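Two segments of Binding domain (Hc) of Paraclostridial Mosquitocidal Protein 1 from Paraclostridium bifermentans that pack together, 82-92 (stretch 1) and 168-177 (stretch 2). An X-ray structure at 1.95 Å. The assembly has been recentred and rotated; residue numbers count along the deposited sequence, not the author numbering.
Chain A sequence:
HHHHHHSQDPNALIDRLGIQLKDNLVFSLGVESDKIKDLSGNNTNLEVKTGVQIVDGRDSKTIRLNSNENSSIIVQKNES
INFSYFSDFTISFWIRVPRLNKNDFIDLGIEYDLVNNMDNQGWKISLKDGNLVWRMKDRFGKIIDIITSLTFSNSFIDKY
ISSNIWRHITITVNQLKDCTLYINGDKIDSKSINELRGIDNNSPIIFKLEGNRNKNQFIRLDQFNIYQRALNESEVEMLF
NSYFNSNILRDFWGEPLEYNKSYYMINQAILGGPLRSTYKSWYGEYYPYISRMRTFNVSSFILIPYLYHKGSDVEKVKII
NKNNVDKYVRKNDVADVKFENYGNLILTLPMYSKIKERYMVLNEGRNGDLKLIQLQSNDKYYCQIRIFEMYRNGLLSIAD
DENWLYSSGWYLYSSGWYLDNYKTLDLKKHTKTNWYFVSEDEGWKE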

# COMPACT_ATOMS: atom_id res chain seq x y z
N ASN A 82 25.16 -14.48 4.56
CA ASN A 82 26.47 -14.33 3.94
C ASN A 82 26.36 -13.76 2.52
O ASN A 82 25.59 -14.25 1.68
CB ASN A 82 27.22 -15.66 3.93
CG ASN A 82 28.44 -15.60 3.04
OD1 ASN A 82 28.47 -16.22 1.98
ND2 ASN A 82 29.42 -14.81 3.44
N PHE A 83 27.17 -12.73 2.26
CA PHE A 83 27.19 -12.01 0.99
C PHE A 83 28.55 -12.19 0.31
O PHE A 83 29.00 -11.30 -0.40
CB PHE A 83 26.84 -10.54 1.24
CG PHE A 83 25.55 -10.35 2.01
CD1 PHE A 83 24.33 -10.57 1.40
CD2 PHE A 83 25.57 -9.98 3.35
CE1 PHE A 83 23.14 -10.42 2.11
CE2 PHE A 83 24.39 -9.83 4.06
CZ PHE A 83 23.18 -10.05 3.44
N SER A 84 29.17 -13.37 0.49
CA SER A 84 30.46 -13.73 -0.13
C SER A 84 30.28 -13.83 -1.65
O SER A 84 29.16 -14.01 -2.13
CB SER A 84 31.00 -15.02 0.44
OG SER A 84 30.34 -16.14 -0.14
N TYR A 85 31.40 -13.74 -2.38
CA TYR A 85 31.37 -13.65 -3.85
C TYR A 85 30.67 -14.87 -4.47
O TYR A 85 30.04 -14.74 -5.53
CB TYR A 85 32.76 -13.51 -4.46
CG TYR A 85 32.73 -13.32 -5.95
CD1 TYR A 85 32.01 -12.26 -6.50
CD2 TYR A 85 33.35 -14.20 -6.82
CE1 TYR A 85 31.94 -12.07 -7.87
CE2 TYR A 85 33.28 -14.03 -8.20
CZ TYR A 85 32.57 -12.96 -8.73
OH TYR A 85 32.48 -12.76 -10.07
N PHE A 86 30.78 -16.04 -3.83
CA PHE A 86 30.23 -17.29 -4.36
C PHE A 86 28.87 -17.60 -3.71
O PHE A 86 28.58 -18.76 -3.40
CB PHE A 86 31.23 -18.44 -4.17
N SER A 87 28.02 -16.58 -3.51
CA SER A 87 26.69 -16.79 -2.97
C SER A 87 25.69 -15.81 -3.60
O SER A 87 25.77 -14.59 -3.39
CB SER A 87 26.69 -16.70 -1.46
OG SER A 87 27.20 -15.45 -1.04
N ASP A 88 24.76 -16.37 -4.38
CA ASP A 88 23.55 -15.67 -4.84
C ASP A 88 22.68 -15.34 -3.61
O ASP A 88 22.72 -16.04 -2.62
CB ASP A 88 22.76 -16.51 -5.84
CG ASP A 88 23.53 -16.90 -7.09
OD1 ASP A 88 24.54 -16.22 -7.41
OD2 ASP A 88 23.13 -17.89 -7.74
N PHE A 89 21.90 -14.26 -3.68
CA PHE A 89 20.95 -14.00 -2.58
C PHE A 89 19.78 -13.15 -3.08
O PHE A 89 19.83 -12.57 -4.17
CB PHE A 89 21.66 -13.38 -1.38
CG PHE A 89 22.27 -12.02 -1.62
CD1 PHE A 89 23.56 -11.91 -2.12
CD2 PHE A 89 21.56 -10.87 -1.36
CE1 PHE A 89 24.12 -10.66 -2.34
CE2 PHE A 89 22.12 -9.62 -1.58
CZ PHE A 89 23.41 -9.52 -2.08
N THR A 90 18.72 -13.15 -2.26
CA THR A 90 17.56 -12.31 -2.43
C THR A 90 17.26 -11.60 -1.10
O THR A 90 17.37 -12.20 -0.02
CB THR A 90 16.36 -13.13 -2.92
OG1 THR A 90 16.74 -13.68 -4.17
CG2 THR A 90 15.10 -12.30 -3.07
N ILE A 91 16.94 -10.31 -1.22
CA ILE A 91 16.41 -9.51 -0.16
C ILE A 91 14.97 -9.14 -0.57
O ILE A 91 14.76 -8.64 -1.67
CB ILE A 91 17.29 -8.27 0.08
CG1 ILE A 91 18.64 -8.65 0.69
CG2 ILE A 91 16.57 -7.24 0.95
CD1 ILE A 91 19.62 -7.50 0.83
N SER A 92 14.01 -9.36 0.34
CA SER A 92 12.62 -8.89 0.17
C SER A 92 12.13 -8.21 1.46
O SER A 92 12.64 -8.47 2.55
CB SER A 92 11.68 -9.99 -0.27
OG SER A 92 11.45 -10.97 0.73
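Stretch 2 168-177: HITITVNQLK

Stretch 2 enters as an extended strand from His168 and runs antiparallel to Phe89–Ser92, the N-to-C directions of the two strands making 168° and their axes approaching to 4.7 Å. Phe89 CA and Val173 CA lie 5.2 Å apart, as do Ile91 CA and Ile171 CA; Thr90 CA lies 4.4 Å from Thr172 CA, and Ser92 CA 4.3 Å from Thr170 CA. This alternation marks the wide pairs as the hydrogen-bonded ones, and each satisfies both partners' amides and carbonyls. Phe89 N donates to Val173 O (2.9 Å, N-H...O angle 155°) and Val173 N to Phe89 O (2.7 Å, 161°); Ile91 N donates to Ile171 O (2.9 Å, 162°) and Ile171 N to Ile91 O (2.7 Å, 166°). CA atoms of the narrow-pair residues make CA-H...O contacts to carbonyls beside their partners, such as Ser92 CA to Ile169 O at 3.1 Å.

Beyond the ladder, Gln175 N donates to Asp88 OD1 in a weak hydrogen bond (3.3 Å, 132°). Asp88 OD1 also accepts from a water 2.9 Å away, which in turn weakly accepts from Asn174 ND2 (2.6 Å). At the other end, a second water joins Ser92 OG (2.8 Å) and His168 NE2 (3.0 Å).

Val173 CB sits 3.8 Å from the Phe89 ring centroid, 15° off its normal, so the valine covers one ring face.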

# COMPACT_ATOMS: atom_id res chain seq x y z
N HIS A 168 5.89 -3.83 -1.68
CA HIS A 168 6.72 -4.99 -1.48
C HIS A 168 7.90 -4.86 -2.42
O HIS A 168 7.71 -4.70 -3.63
CB HIS A 168 5.98 -6.31 -1.73
CG HIS A 168 6.82 -7.48 -1.35
ND1 HIS A 168 7.55 -8.18 -2.27
CD2 HIS A 168 7.10 -8.02 -0.15
CE1 HIS A 168 8.24 -9.13 -1.66
NE2 HIS A 168 8.01 -9.03 -0.35
N ILE A 169 9.10 -4.93 -1.85
CA ILE A 169 10.35 -4.77 -2.61
C ILE A 169 11.07 -6.11 -2.62
O ILE A 169 11.17 -6.75 -1.56
CB ILE A 169 11.24 -3.68 -2.00
CG1 ILE A 169 10.46 -2.39 -1.73
CG2 ILE A 169 12.46 -3.43 -2.88
CD1 ILE A 169 9.85 -1.78 -2.98
N THR A 170 11.56 -6.50 -3.80
CA THR A 170 12.41 -7.66 -3.94
C THR A 170 13.65 -7.25 -4.73
O THR A 170 13.55 -6.60 -5.76
CB THR A 170 11.69 -8.85 -4.62
OG1 THR A 170 10.43 -9.13 -4.01
CG2 THR A 170 12.53 -10.12 -4.58
N ILE A 171 14.82 -7.67 -4.24
CA ILE A 171 16.12 -7.46 -4.90
C ILE A 171 16.80 -8.84 -4.99
O ILE A 171 17.02 -9.48 -3.97
CB ILE A 171 16.98 -6.45 -4.09
CG1 ILE A 171 16.31 -5.08 -3.97
CG2 ILE A 171 18.39 -6.30 -4.64
CD1 ILE A 171 16.82 -4.30 -2.80
N THR A 172 17.10 -9.29 -6.21
CA THR A 172 17.75 -10.56 -6.42
C THR A 172 19.17 -10.28 -6.93
O THR A 172 19.38 -9.38 -7.77
CB THR A 172 16.92 -11.46 -7.35
OG1 THR A 172 16.90 -10.92 -8.67
CG2 THR A 172 15.48 -11.64 -6.88
N VAL A 173 20.14 -11.01 -6.37
CA VAL A 173 21.55 -10.88 -6.72
C VAL A 173 22.08 -12.25 -7.14
O VAL A 173 22.19 -13.18 -6.32
CB VAL A 173 22.34 -10.26 -5.56
CG1 VAL A 173 23.82 -10.09 -5.88
CG2 VAL A 173 21.72 -8.93 -5.14
N ASN A 174 22.32 -12.39 -8.44
CA ASN A 174 23.05 -13.47 -9.04
C ASN A 174 24.44 -12.93 -9.34
O ASN A 174 24.62 -12.26 -10.37
CB ASN A 174 22.35 -13.99 -10.29
CG ASN A 174 23.10 -15.13 -10.97
OD1 ASN A 174 22.56 -15.76 -11.87
ND2 ASN A 174 24.33 -15.39 -10.55
N GLN A 175 25.38 -13.16 -8.41
CA GLN A 175 26.74 -12.62 -8.50
C GLN A 175 27.36 -13.16 -9.79
O GLN A 175 27.10 -14.30 -10.17
CB GLN A 175 27.52 -12.89 -7.20
CG GLN A 175 26.98 -12.08 -6.01
CD GLN A 175 27.88 -11.90 -4.81
OE1 GLN A 175 27.64 -12.47 -3.74
NE2 GLN A 175 28.88 -11.05 -4.93
N LEU A 176 28.05 -12.29 -10.52
CA LEU A 176 28.66 -12.61 -11.82
C LEU A 176 27.65 -12.41 -12.97
O LEU A 176 28.07 -12.34 -14.13
CB LEU A 176 29.20 -14.04 -11.80
CG LEU A 176 29.99 -14.49 -13.03
CD1 LEU A 176 31.10 -13.51 -13.37
CD2 LEU A 176 30.55 -15.89 -12.82
N LYS A 177 26.35 -12.31 -12.68
CA LYS A 177 25.36 -12.08 -13.75
C LYS A 177 24.66 -10.73 -13.55
O LYS A 177 25.06 -9.73 -14.13
CB LYS A 177 24.37 -13.23 -13.85
CG LYS A 177 24.85 -14.41 -14.68
CD LYS A 177 23.72 -15.23 -15.28
CE LYS A 177 24.23 -16.48 -15.97
NZ LYS A 177 23.11 -17.30 -16.50
O HOH W 1 25.70 -17.49 -9.70
O HOH W 2 9.18 -10.12 2.20